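Local coordinates for protein transcriptional regulator, AsnC family (Agrobacterium tumefaciens str. C58, PDB 3I4P) that probably regulates transcription by binding specific DNA sequences, as in other Lrp/AsnC-family proteins, and can bind calcium ions, at residues Lys7-Leu12 / Asp44-Arg49; Ala21-Lys26 / Thr32-Arg37; Ser83-Glu88 / Ala125-Arg130. All coordinates share one frame; numbering follows the deposited sequence.

Contact 1: residues Lys7-Leu12 / Asp44-Arg49; sequences KILRIL and DGVIRR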
ATOM      1  N   LYS A   7      32.788   5.815 -31.032  1.00 32.98           N
ATOM      2  CA  LYS A   7      32.153   6.018 -32.345  1.00 33.51           C
ATOM      3  C   LYS A   7      31.866   4.674 -33.018  1.00 32.99           C
ATOM      4  O   LYS A   7      30.806   4.493 -33.583  1.00 32.89           O
ATOM      5  CB  LYS A   7      33.035   6.834 -33.287  1.00 34.41           C
ATOM      6  CG  LYS A   7      33.095   8.335 -33.019  1.00 36.56           C
ATOM      7  CD  LYS A   7      34.324   8.957 -33.691  1.00 40.06           C
ATOM      8  CE  LYS A   7      34.057  10.337 -34.299  1.00 42.32           C
ATOM      9  NZ  LYS A   7      33.970  10.258 -35.808  1.00 45.26           N
ATOM     10  N   ILE A   8      32.815   3.741 -32.934  1.00 32.82           N
ATOM     11  CA  ILE A   8      32.635   2.381 -33.477  1.00 33.14           C
ATOM     12  C   ILE A   8      31.463   1.649 -32.799  1.00 32.73           C
ATOM     13  O   ILE A   8      30.571   1.162 -33.471  1.00 32.79           O
ATOM     14  CB  ILE A   8      33.965   1.527 -33.408  1.00 33.42           C
ATOM     15  CG1 ILE A   8      35.039   2.136 -34.336  1.00 33.70           C
ATOM     16  CG2 ILE A   8      33.694   0.044 -33.783  1.00 29.13           C
ATOM     17  CD1 ILE A   8      36.481   1.592 -34.111  1.00 32.98           C
ATOM     18  N   LEU A   9      31.472   1.627 -31.472  1.00 32.79           N
ATOM     19  CA  LEU A   9      30.418   0.989 -30.670  1.00 32.82           C
ATOM     20  C   LEU A   9      29.037   1.595 -30.872  1.00 33.22           C
ATOM     21  O   LEU A   9      28.016   0.881 -30.846  1.00 33.29           O
ATOM     22  CB  LEU A   9      30.771   1.011 -29.177  1.00 31.85           C
ATOM     23  CG  LEU A   9      31.994   0.182 -28.771  1.00 30.81           C
ATOM     24  CD1 LEU A   9      32.338   0.405 -27.288  1.00 31.10           C
ATOM     25  CD2 LEU A   9      31.823  -1.298 -29.128  1.00 27.00           C
ATOM     26  N   ARG A  10      28.985   2.900 -31.081  1.00 33.68           N
ATOM     27  CA  ARG A  10      27.696   3.566 -31.277  1.00 34.31           C
ATOM     28  C   ARG A  10      26.978   3.060 -32.537  1.00 33.99           C
ATOM     29  O   ARG A  10      25.738   2.921 -32.558  1.00 34.09           O
ATOM     30  CB  ARG A  10      27.922   5.059 -31.333  1.00 34.43           C
ATOM     31  CG  ARG A  10      26.706   5.928 -31.576  1.00 36.64           C
ATOM     32  CD  ARG A  10      27.114   7.419 -31.177  1.00 38.46           C
ATOM     33  NE  ARG A  10      27.105   7.581 -29.707  1.00 39.59           N
ATOM     34  CZ  ARG A  10      27.985   8.261 -28.970  1.00 42.22           C
ATOM     35  NH1 ARG A  10      29.028   8.899 -29.535  1.00 45.84           N
ATOM     36  NH2 ARG A  10      27.815   8.326 -27.641  1.00 40.04           N
ATOM     37  N   ILE A  11      27.765   2.776 -33.576  1.00 33.37           N
ATOM     38  CA  ILE A  11      27.225   2.228 -34.802  1.00 32.89           C
ATOM     39  C   ILE A  11      26.946   0.721 -34.608  1.00 32.66           C
ATOM     40  O   ILE A  11      25.879   0.248 -34.982  1.00 31.51           O
ATOM     41  CB  ILE A  11      28.151   2.463 -36.000  1.00 32.83           C
ATOM     42  CG1 ILE A  11      28.350   3.981 -36.205  1.00 32.64           C
ATOM     43  CG2 ILE A  11      27.581   1.773 -37.266  1.00 31.10           C
ATOM     44  CD1 ILE A  11      29.469   4.364 -37.145  1.00 29.79           C
ATOM     45  N   LEU A  12      27.886  -0.007 -34.005  1.00 32.64           N
ATOM     46  CA  LEU A  12      27.747  -1.468 -33.856  1.00 32.86           C
ATOM     47  C   LEU A  12      26.474  -1.845 -33.072  1.00 32.53           C
ATOM     48  O   LEU A  12      25.774  -2.755 -33.454  1.00 32.86           O
ATOM     49  CB  LEU A  12      29.017  -2.107 -33.252  1.00 32.86           C
ATOM     50  CG  LEU A  12      30.244  -2.214 -34.180  1.00 32.64           C
ATOM     51  CD1 LEU A  12      31.389  -2.888 -33.461  1.00 33.64           C
ATOM     52  CD2 LEU A  12      29.935  -2.974 -35.479  1.00 31.20           C
ATOM     53  N   ASP A  44      38.454  -8.436 -25.424  1.00 14.40           N
ATOM     54  CA  ASP A  44      38.244  -7.886 -24.083  1.00 14.48           C
ATOM     55  C   ASP A  44      36.812  -8.082 -23.558  1.00 13.34           C
ATOM     56  O   ASP A  44      36.568  -7.862 -22.386  1.00 13.51           O
ATOM     57  CB  ASP A  44      38.562  -6.379 -24.045  1.00 14.55           C
ATOM     58  CG  ASP A  44      40.008  -6.070 -24.368  1.00 16.88           C
ATOM     59  OD1 ASP A  44      40.821  -7.023 -24.536  1.00 19.38           O
ATOM     60  OD2 ASP A  44      40.325  -4.856 -24.472  1.00 19.29           O
ATOM     61  N   GLY A  45      35.879  -8.449 -24.431  1.00 12.36           N
ATOM     62  CA  GLY A  45      34.495  -8.689 -24.045  1.00 11.90           C
ATOM     63  C   GLY A  45      33.623  -7.451 -23.914  1.00 11.24           C
ATOM     64  O   GLY A  45      32.529  -7.553 -23.414  1.00 10.45           O
ATOM     65  N   VAL A  46      34.106  -6.288 -24.367  1.00 11.17           N
ATOM     66  CA  VAL A  46      33.295  -5.055 -24.433  1.00 10.76           C
ATOM     67  C   VAL A  46      32.097  -5.294 -25.354  1.00 10.69           C
ATOM     68  O   VAL A  46      30.962  -5.086 -24.959  1.00 10.89           O
ATOM     69  CB  VAL A  46      34.120  -3.845 -24.914  1.00 10.96           C
ATOM     70  CG1 VAL A  46      33.235  -2.624 -25.048  1.00 11.03           C
ATOM     71  CG2 VAL A  46      35.295  -3.569 -23.962  1.00  9.08           C
ATOM     72  N   ILE A  47      32.375  -5.756 -26.568  1.00 10.76           N
ATOM     73  CA  ILE A  47      31.377  -6.411 -27.429  1.00 10.92           C
ATOM     74  C   ILE A  47      31.242  -7.856 -26.949  1.00 11.24           C
ATOM     75  O   ILE A  47      32.186  -8.628 -27.059  1.00 11.65           O
ATOM     76  CB  ILE A  47      31.804  -6.434 -28.932  1.00 10.97           C
ATOM     77  CG1 ILE A  47      32.081  -5.009 -29.478  1.00 11.05           C
ATOM     78  CG2 ILE A  47      30.759  -7.176 -29.762  1.00  9.77           C
ATOM     79  CD1 ILE A  47      32.859  -4.997 -30.806  1.00 10.17           C
ATOM     80  N   ARG A  48      30.088  -8.234 -26.413  1.00 11.39           N
ATOM     81  CA  ARG A  48      29.947  -9.601 -25.873  1.00 12.34           C
ATOM     82  C   ARG A  48      29.459 -10.583 -26.937  1.00 12.86           C
ATOM     83  O   ARG A  48      29.884 -11.735 -26.944  1.00 12.77           O
ATOM     84  CB  ARG A  48      29.113  -9.673 -24.594  1.00 11.70           C
ATOM     85  CG  ARG A  48      27.986  -8.749 -24.495  1.00 12.22           C
ATOM     86  CD  ARG A  48      27.344  -8.784 -23.125  1.00 11.77           C
ATOM     87  NE  ARG A  48      25.960  -8.297 -23.174  1.00 10.98           N
ATOM     88  CZ  ARG A  48      24.890  -9.056 -23.425  1.00 11.83           C
ATOM     89  NH1 ARG A  48      25.016 -10.356 -23.661  1.00 11.70           N
ATOM     90  NH2 ARG A  48      23.670  -8.518 -23.431  1.00 12.49           N
ATOM     91  N   ARG A  49      28.604 -10.096 -27.832  1.00 13.90           N
ATOM     92  CA  ARG A  49      28.060 -10.871 -28.942  1.00 14.83           C
ATOM     93  C   ARG A  49      27.355  -9.964 -29.937  1.00 15.99           C
ATOM     94  O   ARG A  49      27.102  -8.797 -29.679  1.00 15.60           O
ATOM     95  CB  ARG A  49      27.066 -11.938 -28.440  1.00 15.37           C
ATOM     96  CG  ARG A  49      25.721 -11.406 -27.901  1.00 15.77           C
ATOM     97  CD  ARG A  49      24.822 -12.533 -27.574  1.00 17.97           C
ATOM     98  NE  ARG A  49      25.345 -13.245 -26.429  1.00 20.01           N
ATOM     99  CZ  ARG A  49      24.992 -14.473 -26.069  1.00 22.08           C
ATOM    100  NH1 ARG A  49      24.103 -15.181 -26.778  1.00 23.27           N
ATOM    101  NH2 ARG A  49      25.564 -15.008 -24.999  1.00 21.09           N
TER
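Leu9 spreads its two methyl groups over two consecutive residues of the opposing segment, a simple case of one branched side chain serving two neighbours. Leu9 CD1 stands 3.9 Å from Val46 CG1, and the two side chains meet nearly at a right angle. Val46 reaches in with the branch that lies anti to its backbone N (chi1 177°), which leaves CG2 out of the contact. CD2 of Leu9 turns instead to Ile47, lying 3.7 Å from CG1 and 4.2 Å from CD1, so it rests against the outer arm of that isoleucine. In the winged helix-turn-helix unit this joins the first helix, 3-12, to the start of strand 47-54 and the residue before it, just after helix 31-43 has ended. The chain makes that turn at Gly45 through a Schellman motif, with a positive phi of 82°. Met41, on helix 31-43, also packs on Leu9, and Leu54 of the second subunit packs on both Leu9 and Ile47.

One turn further on, Leu12 is tied back by its N to Ile8 O (3.0 Å). Its CD1 meets the terminal methyl of Ile47, CD1 to CD1, at 3.7 Å, again with the side chains nearly perpendicular. Ile47 itself pairs through its backbone with a strand of the second subunit in an antiparallel ladder, which carries the sheet across the interface with that subunit beside this apolar patch.

Contact 2: residues Ala21-Lys26 / Thr32-Arg37; sequences ADLAKK and TPCWRR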
ATOM      1  N   ALA A  21      35.036  -2.172 -43.810  1.00 31.49           N
ATOM      2  CA  ALA A  21      35.501  -1.033 -44.607  1.00 31.24           C
ATOM      3  C   ALA A  21      34.514   0.154 -44.668  1.00 30.56           C
ATOM      4  O   ALA A  21      34.944   1.299 -44.748  1.00 31.22           O
ATOM      5  CB  ALA A  21      35.889  -1.488 -46.036  1.00 31.24           C
ATOM      6  N   ASP A  22      33.208  -0.108 -44.654  1.00 29.55           N
ATOM      7  CA  ASP A  22      32.209   0.975 -44.642  1.00 28.73           C
ATOM      8  C   ASP A  22      32.055   1.575 -43.264  1.00 26.72           C
ATOM      9  O   ASP A  22      31.869   2.786 -43.175  1.00 29.10           O
ATOM     10  CB  ASP A  22      30.836   0.519 -45.145  1.00 29.37           C
ATOM     11  CG  ASP A  22      30.832   0.179 -46.643  1.00 31.69           C
ATOM     12  OD1 ASP A  22      31.534   0.845 -47.450  1.00 34.44           O
ATOM     13  OD2 ASP A  22      30.103  -0.761 -47.018  1.00 36.25           O
ATOM     14  N   LEU A  23      32.160   0.769 -42.207  1.00 23.18           N
ATOM     15  CA  LEU A  23      32.166   1.301 -40.838  1.00 20.80           C
ATOM     16  C   LEU A  23      33.368   2.240 -40.631  1.00 18.73           C
ATOM     17  O   LEU A  23      33.200   3.343 -40.105  1.00 17.07           O
ATOM     18  CB  LEU A  23      32.198   0.186 -39.780  1.00 20.66           C
ATOM     19  CG  LEU A  23      31.560   0.512 -38.422  1.00 20.52           C
ATOM     20  CD1 LEU A  23      31.439  -0.736 -37.550  1.00 20.76           C
ATOM     21  CD2 LEU A  23      32.312   1.573 -37.673  1.00 20.76           C
ATOM     22  N   ALA A  24      34.558   1.781 -41.048  1.00 16.74           N
ATOM     23  CA  ALA A  24      35.801   2.587 -41.025  1.00 15.56           C
ATOM     24  C   ALA A  24      35.556   3.988 -41.586  1.00 14.18           C
ATOM     25  O   ALA A  24      35.748   4.966 -40.879  1.00 13.58           O
ATOM     26  CB  ALA A  24      36.935   1.881 -41.780  1.00 14.94           C
ATOM     27  N   LYS A  25      35.056   4.066 -42.816  1.00 13.31           N
ATOM     28  CA  LYS A  25      34.748   5.350 -43.463  1.00 13.00           C
ATOM     29  C   LYS A  25      33.760   6.196 -42.622  1.00 12.29           C
ATOM     30  O   LYS A  25      33.940   7.396 -42.461  1.00 11.76           O
ATOM     31  CB  LYS A  25      34.213   5.120 -44.900  1.00 13.02           C
ATOM     32  CG  LYS A  25      34.128   6.367 -45.798  1.00 13.78           C
ATOM     33  N   LYS A  26      32.720   5.571 -42.085  1.00 12.21           N
ATOM     34  CA  LYS A  26      31.747   6.301 -41.258  1.00 11.56           C
ATOM     35  C   LYS A  26      32.391   6.851 -39.949  1.00 11.02           C
ATOM     36  O   LYS A  26      32.003   7.918 -39.491  1.00 10.09           O
ATOM     37  CB  LYS A  26      30.486   5.447 -40.984  1.00 11.80           C
ATOM     38  CG  LYS A  26      29.532   5.226 -42.186  1.00 11.54           C
ATOM     39  CD  LYS A  26      28.364   4.270 -41.806  1.00 14.55           C
ATOM     40  CE  LYS A  26      27.421   3.897 -43.003  1.00 14.84           C
ATOM     41  N   THR A  32      42.018  -1.254 -41.685  1.00 15.27           N
ATOM     42  CA  THR A  32      42.755  -2.137 -40.775  1.00 15.26           C
ATOM     43  C   THR A  32      42.690  -1.667 -39.324  1.00 15.54           C
ATOM     44  O   THR A  32      42.338  -2.454 -38.469  1.00 15.80           O
ATOM     45  CB  THR A  32      44.205  -2.361 -41.230  1.00 15.26           C
ATOM     46  OG1 THR A  32      44.174  -2.926 -42.537  1.00 15.49           O
ATOM     47  CG2 THR A  32      44.966  -3.302 -40.274  1.00 14.52           C
ATOM     48  N   PRO A  33      43.036  -0.386 -39.042  1.00 15.84           N
ATOM     49  CA  PRO A  33      42.919   0.130 -37.665  1.00 15.34           C
ATOM     50  C   PRO A  33      41.509   0.017 -37.085  1.00 15.39           C
ATOM     51  O   PRO A  33      41.352  -0.191 -35.881  1.00 14.84           O
ATOM     52  CB  PRO A  33      43.328   1.605 -37.791  1.00 15.43           C
ATOM     53  CG  PRO A  33      44.109   1.685 -39.014  1.00 15.95           C
ATOM     54  CD  PRO A  33      43.689   0.589 -39.937  1.00 15.33           C
ATOM     55  N   CYS A  34      40.497   0.152 -37.930  1.00 15.37           N
ATOM     56  CA  CYS A  34      39.129  -0.034 -37.488  1.00 15.38           C
ATOM     57  C   CYS A  34      38.883  -1.502 -37.100  1.00 15.33           C
ATOM     58  O   CYS A  34      38.400  -1.795 -36.010  1.00 15.29           O
ATOM     59  CB  CYS A  34      38.141   0.401 -38.559  1.00 15.33           C
ATOM     60  SG  CYS A  34      36.449   0.394 -37.931  1.00 16.18           S
ATOM     61  N   TRP A  35      39.232  -2.408 -37.987  1.00 14.93           N
ATOM     62  CA  TRP A  35      39.141  -3.814 -37.713  1.00 15.43           C
ATOM     63  C   TRP A  35      39.884  -4.204 -36.422  1.00 15.07           C
ATOM     64  O   TRP A  35      39.339  -4.904 -35.554  1.00 15.46           O
ATOM     65  CB  TRP A  35      39.676  -4.594 -38.920  1.00 15.75           C
ATOM     66  CG  TRP A  35      39.638  -6.055 -38.740  1.00 17.13           C
ATOM     67  CD1 TRP A  35      38.574  -6.890 -38.956  1.00 17.72           C
ATOM     68  CD2 TRP A  35      40.709  -6.873 -38.287  1.00 20.09           C
ATOM     69  NE1 TRP A  35      38.922  -8.180 -38.661  1.00 18.33           N
ATOM     70  CE2 TRP A  35      40.231  -8.201 -38.251  1.00 21.31           C
ATOM     71  CE3 TRP A  35      42.037  -6.616 -37.923  1.00 22.64           C
ATOM     72  CZ2 TRP A  35      41.042  -9.278 -37.860  1.00 22.97           C
ATOM     73  CZ3 TRP A  35      42.847  -7.683 -37.531  1.00 23.74           C
ATOM     74  CH2 TRP A  35      42.343  -8.998 -37.502  1.00 23.96           C
ATOM     75  N   ARG A  36      41.121  -3.754 -36.298  1.00 14.85           N
ATOM     76  CA  ARG A  36      41.940  -4.065 -35.122  1.00 14.80           C
ATOM     77  C   ARG A  36      41.310  -3.569 -33.804  1.00 14.40           C
ATOM     78  O   ARG A  36      41.454  -4.219 -32.785  1.00 14.85           O
ATOM     79  CB  ARG A  36      43.374  -3.528 -35.297  1.00 14.62           C
ATOM     80  CG  ARG A  36      44.233  -4.366 -36.257  1.00 14.64           C
ATOM     81  CD  ARG A  36      45.603  -3.731 -36.577  1.00 16.12           C
ATOM     82  NE  ARG A  36      46.411  -3.415 -35.394  1.00 15.82           N
ATOM     83  N   ARG A  37      40.601  -2.442 -33.842  1.00 13.77           N
ATOM     84  CA  ARG A  37      39.919  -1.894 -32.671  1.00 13.39           C
ATOM     85  C   ARG A  37      38.735  -2.763 -32.258  1.00 13.69           C
ATOM     86  O   ARG A  37      38.490  -2.990 -31.056  1.00 13.13           O
ATOM     87  CB  ARG A  37      39.426  -0.475 -32.957  1.00 13.06           C
ATOM     88  CG  ARG A  37      40.529   0.583 -32.839  1.00 12.87           C
ATOM     89  CD  ARG A  37      40.068   1.912 -33.386  1.00 11.88           C
ATOM     90  NE  ARG A  37      41.002   2.994 -33.094  1.00 10.46           N
ATOM     91  CZ  ARG A  37      41.102   3.634 -31.933  1.00 10.63           C
ATOM     92  NH1 ARG A  37      40.338   3.305 -30.899  1.00  8.42           N
ATOM     93  NH2 ARG A  37      41.991   4.615 -31.802  1.00 10.24           N
TER
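Ala24 and Cys34 bring their CA atoms to 5.5 Å, a close approach of two helical backbones, eased by small side chains where they meet. The helices concerned, 20-27 and 31-43, follow each other after a short turn and form the helix-turn-helix of the winged DNA-binding domain; in relatives the second of them is the recognition helix that enters the major groove, and the same role is probable here.

The side chains meet at their first carbon. CB of Ala24 sits 3.7 Å from CB of Cys34, and the same cysteine carbon is 4.0 Å from Ala24 CA, so it lies against both the methyl and the backbone of Ala24. With SG of Cys34 anti to the backbone N (chi1 -172°), the sulfur points across at helix 20-27 and comes to rest against its backbone, 3.8 Å from Ala24 CA and 3.9 Å from Ala24 N. Leu23 approaches the same sulfur from the preceding position, its CD2 lying 4.3 Å from Cys34 SG, a looser touch.

Beyond the pair, Ile11 and Leu12 of helix 3-12 pack on Leu23, so that helix 3-12 shares the same interior. Ala24 is also touched by Thr31. Further along helix 31-43, Arg37 forms salt bridges to Asp2 and Asp5, which fasten this helix to the N-terminal end of the chain.

Across these two segments the thiol thus serves as a compact apolar group: between them the contact is purely apolar, with no polar or charged pair to set direction, and the small size of Ala24 and Cys34 is consistent with their close approach.

Contact 3: residues Ser83-Glu88 / Ala125-Arg130; sequences SEVVSE and AKIEIR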
ATOM      1  N   SER A  83      16.947 -19.030  -8.813  1.00 35.23           N
ATOM      2  CA  SER A  83      17.267 -18.170  -9.923  1.00 35.21           C
ATOM      3  C   SER A  83      17.732 -18.950 -11.161  1.00 34.89           C
ATOM      4  O   SER A  83      17.491 -18.491 -12.283  1.00 34.26           O
ATOM      5  CB  SER A  83      18.239 -17.049  -9.497  1.00 35.54           C
ATOM      6  OG  SER A  83      19.571 -17.479  -9.456  1.00 36.21           O
ATOM      7  N   GLU A  84      18.351 -20.128 -10.971  1.00 34.47           N
ATOM      8  CA  GLU A  84      18.643 -21.036 -12.096  1.00 34.53           C
ATOM      9  C   GLU A  84      17.362 -21.585 -12.774  1.00 34.68           C
ATOM     10  O   GLU A  84      17.325 -21.702 -14.018  1.00 35.34           O
ATOM     11  CB  GLU A  84      19.540 -22.215 -11.675  1.00 34.84           C
ATOM     12  CG  GLU A  84      21.020 -21.863 -11.529  1.00 35.33           C
ATOM     13  N   VAL A  85      16.322 -21.926 -11.996  1.00 33.87           N
ATOM     14  CA  VAL A  85      15.116 -22.524 -12.598  1.00 32.91           C
ATOM     15  C   VAL A  85      14.237 -21.453 -13.239  1.00 32.63           C
ATOM     16  O   VAL A  85      13.650 -21.697 -14.290  1.00 32.78           O
ATOM     17  CB  VAL A  85      14.266 -23.438 -11.640  1.00 32.81           C
ATOM     18  CG1 VAL A  85      15.160 -24.420 -10.839  1.00 31.75           C
ATOM     19  CG2 VAL A  85      13.375 -22.626 -10.759  1.00 32.67           C
ATOM     20  N   VAL A  86      14.141 -20.268 -12.636  1.00 32.07           N
ATOM     21  CA  VAL A  86      13.440 -19.166 -13.317  1.00 31.96           C
ATOM     22  C   VAL A  86      14.169 -18.767 -14.620  1.00 31.66           C
ATOM     23  O   VAL A  86      13.525 -18.545 -15.652  1.00 31.02           O
ATOM     24  CB  VAL A  86      13.176 -17.956 -12.398  1.00 31.71           C
ATOM     25  CG1 VAL A  86      12.394 -16.895 -13.160  1.00 31.45           C
ATOM     26  CG2 VAL A  86      12.388 -18.423 -11.158  1.00 31.13           C
ATOM     27  N   SER A  87      15.501 -18.765 -14.581  1.00 31.42           N
ATOM     28  CA  SER A  87      16.325 -18.416 -15.753  1.00 31.55           C
ATOM     29  C   SER A  87      16.156 -19.352 -16.938  1.00 31.40           C
ATOM     30  O   SER A  87      16.354 -18.930 -18.076  1.00 31.09           O
ATOM     31  CB  SER A  87      17.813 -18.343 -15.395  1.00 30.75           C
ATOM     32  OG  SER A  87      18.059 -17.173 -14.657  1.00 31.61           O
ATOM     33  N   GLU A  88      15.792 -20.608 -16.689  1.00 31.05           N
ATOM     34  CA  GLU A  88      15.682 -21.560 -17.792  1.00 31.26           C
ATOM     35  C   GLU A  88      14.455 -21.247 -18.667  1.00 30.02           C
ATOM     36  O   GLU A  88      14.436 -21.643 -19.821  1.00 30.20           O
ATOM     37  CB  GLU A  88      15.652 -23.030 -17.305  1.00 31.92           C
ATOM     38  CG  GLU A  88      17.022 -23.612 -16.844  1.00 35.55           C
ATOM     39  CD  GLU A  88      16.880 -24.855 -15.894  1.00 41.83           C
ATOM     40  OE1 GLU A  88      15.988 -25.715 -16.135  1.00 43.93           O
ATOM     41  OE2 GLU A  88      17.650 -24.973 -14.893  1.00 44.91           O
ATOM     42  N   ALA A 125       4.846 -24.502 -10.471  1.00 28.58           N
ATOM     43  CA  ALA A 125       5.068 -25.935 -10.185  1.00 29.64           C
ATOM     44  C   ALA A 125       6.516 -26.174  -9.751  1.00 30.88           C
ATOM     45  O   ALA A 125       6.784 -27.033  -8.934  1.00 30.55           O
ATOM     46  CB  ALA A 125       4.719 -26.829 -11.401  1.00 28.37           C
ATOM     47  N   LYS A 126       7.429 -25.369 -10.281  1.00 32.91           N
ATOM     48  CA  LYS A 126       8.865 -25.560 -10.116  1.00 34.88           C
ATOM     49  C   LYS A 126       9.504 -24.741  -8.994  1.00 36.30           C
ATOM     50  O   LYS A 126      10.650 -25.003  -8.643  1.00 37.32           O
ATOM     51  CB  LYS A 126       9.580 -25.193 -11.430  1.00 35.03           C
ATOM     52  CG  LYS A 126       9.700 -26.335 -12.429  1.00 36.14           C
ATOM     53  CD  LYS A 126      10.050 -25.784 -13.820  1.00 38.14           C
ATOM     54  CE  LYS A 126      11.020 -26.684 -14.578  1.00 38.51           C
ATOM     55  NZ  LYS A 126      10.670 -28.118 -14.443  1.00 38.13           N
ATOM     56  N   ILE A 127       8.813 -23.734  -8.468  1.00 37.50           N
ATOM     57  CA  ILE A 127       9.377 -22.858  -7.429  1.00 38.65           C
ATOM     58  C   ILE A 127       8.346 -22.670  -6.331  1.00 39.73           C
ATOM     59  O   ILE A 127       7.172 -22.940  -6.549  1.00 40.23           O
ATOM     60  CB  ILE A 127       9.763 -21.450  -7.990  1.00 38.99           C
ATOM     61  CG1 ILE A 127       8.512 -20.687  -8.492  1.00 39.55           C
ATOM     62  CG2 ILE A 127      10.812 -21.581  -9.111  1.00 38.18           C
ATOM     63  CD1 ILE A 127       8.648 -19.150  -8.587  1.00 41.27           C
ATOM     64  N   GLU A 128       8.767 -22.218  -5.146  1.00 40.99           N
ATOM     65  CA  GLU A 128       7.789 -21.705  -4.164  1.00 41.19           C
ATOM     66  C   GLU A 128       8.093 -20.314  -3.595  1.00 40.40           C
ATOM     67  O   GLU A 128       9.215 -19.983  -3.174  1.00 40.72           O
ATOM     68  CB  GLU A 128       7.415 -22.726  -3.077  1.00 41.83           C
ATOM     69  CG  GLU A 128       6.140 -23.617  -3.416  1.00 43.71           C
ATOM     70  CD  GLU A 128       5.215 -23.061  -4.564  1.00 45.78           C
ATOM     71  OE1 GLU A 128       5.115 -21.805  -4.785  1.00 42.05           O
ATOM     72  OE2 GLU A 128       4.580 -23.920  -5.247  1.00 47.19           O
ATOM     73  N   ILE A 129       7.031 -19.513  -3.630  1.00 39.45           N
ATOM     74  CA  ILE A 129       7.097 -18.062  -3.614  1.00 38.05           C
ATOM     75  C   ILE A 129       5.902 -17.562  -2.791  1.00 37.45           C
ATOM     76  O   ILE A 129       4.746 -17.911  -3.099  1.00 36.73           O
ATOM     77  CB  ILE A 129       6.996 -17.499  -5.048  1.00 37.93           C
ATOM     78  CG1 ILE A 129       5.670 -17.905  -5.675  1.00 36.98           C
ATOM     79  CG2 ILE A 129       8.148 -17.987  -5.915  1.00 36.50           C
ATOM     80  N   ARG A 130       6.200 -16.768  -1.753  1.00 36.15           N
ATOM     81  CA  ARG A 130       5.183 -16.120  -0.915  1.00 35.28           C
ATOM     82  C   ARG A 130       4.136 -15.353  -1.752  1.00 33.62           C
ATOM     83  O   ARG A 130       2.931 -15.596  -1.650  1.00 33.95           O
ATOM     84  CB  ARG A 130       5.861 -15.157   0.074  1.00 35.51           C
ATOM     85  CG  ARG A 130       5.375 -15.262   1.509  1.00 38.28           C
ATOM     86  CD  ARG A 130       5.481 -13.947   2.321  1.00 42.66           C
ATOM     87  NE  ARG A 130       6.537 -13.013   1.886  1.00 46.18           N
ATOM     88  CZ  ARG A 130       6.712 -11.783   2.382  1.00 48.30           C
ATOM     89  NH1 ARG A 130       5.917 -11.315   3.353  1.00 48.08           N
ATOM     90  NH2 ARG A 130       7.699 -11.017   1.907  1.00 50.11           N
TER
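Val85 and Ile127 carry this contact, where the last turns of helix 76-88 meet the chain as it leaves helix 113-126 on its way to strand 131-143. The ligand-binding domain has the ferredoxin-like βαββαβ order, with four antiparallel strands arranged 2-3-1-4, and both helices lie over the same face of the sheet. The contact joins the end of helix 76-88 to the residues just past helix 113-126.

Its inner part is tight. CG2 of Val85 stands 3.2 Å from CG2 of Ile127, closer than usual for two methyl groups, which suggests local strain or a small error of placement in the model. With CG1 of Val85 anti to the carbonyl carbon (chi1 -46°), CG2 is left between the backbone N and the carbonyl carbon, while Ile127 offers its short branch rather than its longer arm. Val86 adds a more relaxed touch: its CG2 is 4.1 Å from the same Ile127 methyl, which is therefore shared by two successive valines. Deeper in, Val92 and Phe95 of strand 92-98 pack on Val86, and Phe82 packs on Ile127. Val132, a calcium-binding residue although no calcium is bound to this chain here, follows soon after.

The outer side is loose. Lys126 lies over the edge of the contact with its long chain exposed, and its NZ remains 6.1 Å from Glu88 OE1; the opposite charges may attract weakly, but they form no ion pair. On the far face of the helix, away from 125-130, Lys142 of the second subunit bonds to Ser87 O. There Ser83 O takes two donors from opposite faces of its plane: Ser87 N at 3.1 Å, and Ser87 OG at 2.8 Å, the hydroxyl oxygen tilted 24° from the carbonyl plane.

Contacts 1 and 2 belong to one interior and contact 3 to another. In the winged helix-turn-helix domain, contacts 1 and 2 have centres 13 Å apart and share packing between helices 3-12 and 20-27, where Leu12 CD2 lies 3.4 Å from Leu23 CD1; both are buried and apolar. They differ in grain: branched aliphatic chains fill the gap between helix and strand in contact 1, whereas small residues let two helices approach in contact 2. Contact 3, centred 33 Å from contact 1, lies in the ligand-binding domain and is only partly buried, with charged residues at its margin. Contacts 1 and 3 both adjoin the second subunit, which contact 2 does not touch.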